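Local coordinates for apical membrane antigen 1-like protein, soluble form (Toxoplasma gondii, PDB 3ZLE), which probably takes part in host-cell invasion by the sporozoite stage of the parasite, as a paralogue of the moving-junction protein AMA1, at residues G54-M59 with E188-K193. Residues are numbered along the deposited sequence; the frame is centred on the assembly and turned at random.
Sequences GKAIQM and EPVKEK
Lys191 folds its aliphatic chain over the peptide leaving Gly54, CD lying 3.4 Å from Gly54 C. The bend that brings CD back is at chi2 (-49°), and beyond it NZ hydrogen-bonds to the carbonyls of Ala338 and Gly340. The same Gly54 carbonyl accepts the amide of Glu192, N to O 2.9 Å. Gly54 takes a positive phi (83°) just before the strand begins.

On the face that carries Lys55, Ile57, Pro189 and Lys191, Lys55 runs beside Pro189, pointing the same way, with CE 4.2 Å from the ring's CB; its NZ hydrogen-bonds to Gln165 OE1 and Phe33 O. Ile57 adds CD1, 4.3 Å from Pro189 CB. Phe261 of helix 253-262 covers Lys55, Pro189 and Lys191.

The other face carries Ala56, Gln58, Glu188 and Val190. Ala56 CB sits 3.7 Å from OE1 of Glu192, whose carboxylate forms a salt bridge with Arg197. Gln58 and Glu188, each bent at chi2, lie side by side and point the same way, amide and carboxylate planes 29° apart, and Glu188 OE2 rests 3.4 Å from Gln58 CG while hydrogen-bonding to His60 NE2.

Between the faces, Ala56 and Val190 exchange two backbone bonds of 2.7 Å, Ala56 N to Val190 O and Val190 N to Ala56 O. Gln58 and Glu188 form the next hydrogen-bonded pair; Pro189, lacking an N-H, occupies a non-hydrogen-bonded position opposite Ile57. This is a two-stranded antiparallel beta ribbon, 55-59 with 187-191, joining distant parts of the AMA1 ectodomain chain and packed on one face against helix 253-262.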
loop_
_atom_site.group_PDB
_atom_site.type_symbol
_atom_site.label_atom_id
_atom_site.label_comp_id
_atom_site.label_asym_id
_atom_site.label_seq_id
_atom_site.Cartn_x
_atom_site.Cartn_y
_atom_site.Cartn_z
ATOM N N GLY A 54 -3.539 4.045 4.405
ATOM C CA GLY A 54 -3.762 3.449 5.701
ATOM C C GLY A 54 -2.559 2.737 6.298
ATOM O O GLY A 54 -2.640 2.238 7.420
ATOM N N LYS A 55 -1.402 2.780 5.614
ATOM C CA LYS A 55 -0.195 2.217 6.180
ATOM C C LYS A 55 0.364 3.004 7.325
ATOM O O LYS A 55 0.694 4.186 7.173
ATOM C CB LYS A 55 0.876 1.973 5.131
ATOM C CG LYS A 55 2.287 1.746 5.674
ATOM C CD LYS A 55 3.132 0.872 4.721
ATOM C CE LYS A 55 4.599 0.982 5.080
ATOM N NZ LYS A 55 5.531 0.137 4.243
ATOM N N ALA A 56 0.533 2.329 8.474
ATOM C CA ALA A 56 1.171 2.924 9.623
ATOM C C ALA A 56 2.289 1.973 10.093
ATOM O O ALA A 56 2.258 0.775 9.814
ATOM C CB ALA A 56 0.132 3.145 10.749
ATOM N N ILE A 57 3.284 2.510 10.764
ATOM C CA ILE A 57 4.266 1.680 11.440
ATOM C C ILE A 57 3.842 1.572 12.898
ATOM O O ILE A 57 3.977 2.501 13.636
ATOM C CB ILE A 57 5.637 2.326 11.437
ATOM C CG1 ILE A 57 6.124 2.638 10.014
ATOM C CG2 ILE A 57 6.612 1.524 12.298
ATOM C CD1 ILE A 57 6.120 1.471 9.069
ATOM N N GLN A 58 3.376 0.399 13.291
ATOM C CA GLN A 58 3.106 0.071 14.687
ATOM C C GLN A 58 4.402 -0.042 15.514
ATOM O O GLN A 58 5.273 -0.865 15.220
ATOM C CB GLN A 58 2.353 -1.252 14.714
ATOM C CG GLN A 58 2.192 -1.874 16.084
ATOM C CD GLN A 58 0.959 -1.328 16.793
ATOM O OE1 GLN A 58 1.071 -0.531 17.740
ATOM N NE2 GLN A 58 -0.206 -1.574 16.196
ATOM N N MET A 59 4.506 0.738 16.578
ATOM C CA MET A 59 5.681 0.669 17.454
ATOM C C MET A 59 5.393 -0.064 18.755
ATOM O O MET A 59 4.243 -0.334 19.078
ATOM C CB MET A 59 6.178 2.075 17.728
ATOM C CG MET A 59 6.554 2.790 16.449
ATOM S SD MET A 59 7.793 4.056 16.715
ATOM C CE MET A 59 6.922 5.094 17.858
ATOM N N GLU A 188 6.535 -2.778 13.214
ATOM C CA GLU A 188 6.120 -3.397 11.974
ATOM C C GLU A 188 4.985 -2.626 11.292
ATOM O O GLU A 188 4.269 -1.852 11.929
ATOM C CB GLU A 188 5.762 -4.903 12.193
ATOM C CG GLU A 188 4.519 -5.190 13.055
ATOM C CD GLU A 188 4.716 -4.968 14.571
ATOM O OE1 GLU A 188 5.869 -5.083 15.070
ATOM O OE2 GLU A 188 3.697 -4.773 15.297
ATOM N N PRO A 189 4.888 -2.745 9.973
ATOM C CA PRO A 189 3.858 -1.985 9.291
ATOM C C PRO A 189 2.488 -2.590 9.567
ATOM O O PRO A 189 2.397 -3.774 9.786
ATOM C CB PRO A 189 4.214 -2.149 7.799
ATOM C CG PRO A 189 5.638 -2.623 7.771
ATOM C CD PRO A 189 5.819 -3.413 9.044
ATOM N N VAL A 190 1.441 -1.760 9.577
ATOM C CA VAL A 190 0.072 -2.231 9.753
ATOM C C VAL A 190 -0.887 -1.282 9.022
ATOM O O VAL A 190 -0.597 -0.088 8.917
ATOM C CB VAL A 190 -0.263 -2.337 11.248
ATOM C CG1 VAL A 190 -0.621 -0.956 11.837
ATOM C CG2 VAL A 190 -1.370 -3.365 11.476
ATOM N N LYS A 191 -1.939 -1.820 8.383
ATOM C CA LYS A 191 -3.115 -0.990 8.043
ATOM C C LYS A 191 -3.942 -0.583 9.270
ATOM O O LYS A 191 -4.447 -1.439 10.000
ATOM C CB LYS A 191 -4.033 -1.688 7.054
ATOM C CG LYS A 191 -3.547 -1.757 5.614
ATOM C CD LYS A 191 -3.078 -0.431 5.079
ATOM C CE LYS A 191 -2.639 -0.476 3.615
ATOM N NZ LYS A 191 -3.630 -0.936 2.610
ATOM N N GLU A 192 -4.193 0.726 9.379
ATOM C CA GLU A 192 -5.049 1.282 10.399
ATOM C C GLU A 192 -6.202 2.074 9.801
ATOM O O GLU A 192 -6.131 2.554 8.695
ATOM C CB GLU A 192 -4.249 2.132 11.404
ATOM C CG GLU A 192 -3.742 3.435 10.845
ATOM C CD GLU A 192 -3.287 4.424 11.918
ATOM O OE1 GLU A 192 -2.719 3.999 12.956
ATOM O OE2 GLU A 192 -3.448 5.640 11.695
ATOM N N LYS A 193 -7.347 1.971 10.448
ATOM C CA LYS A 193 -8.481 2.772 10.099
ATOM C C LYS A 193 -8.992 3.392 11.363
ATOM O O LYS A 193 -9.577 2.708 12.203
ATOM C CB LYS A 193 -9.560 1.937 9.454
ATOM C CG LYS A 193 -10.740 2.751 8.948
ATOM C CD LYS A 193 -11.745 1.835 8.271
ATOM C CE LYS A 193 -12.826 2.617 7.538
ATOM N NZ LYS A 193 -13.715 1.642 6.834
#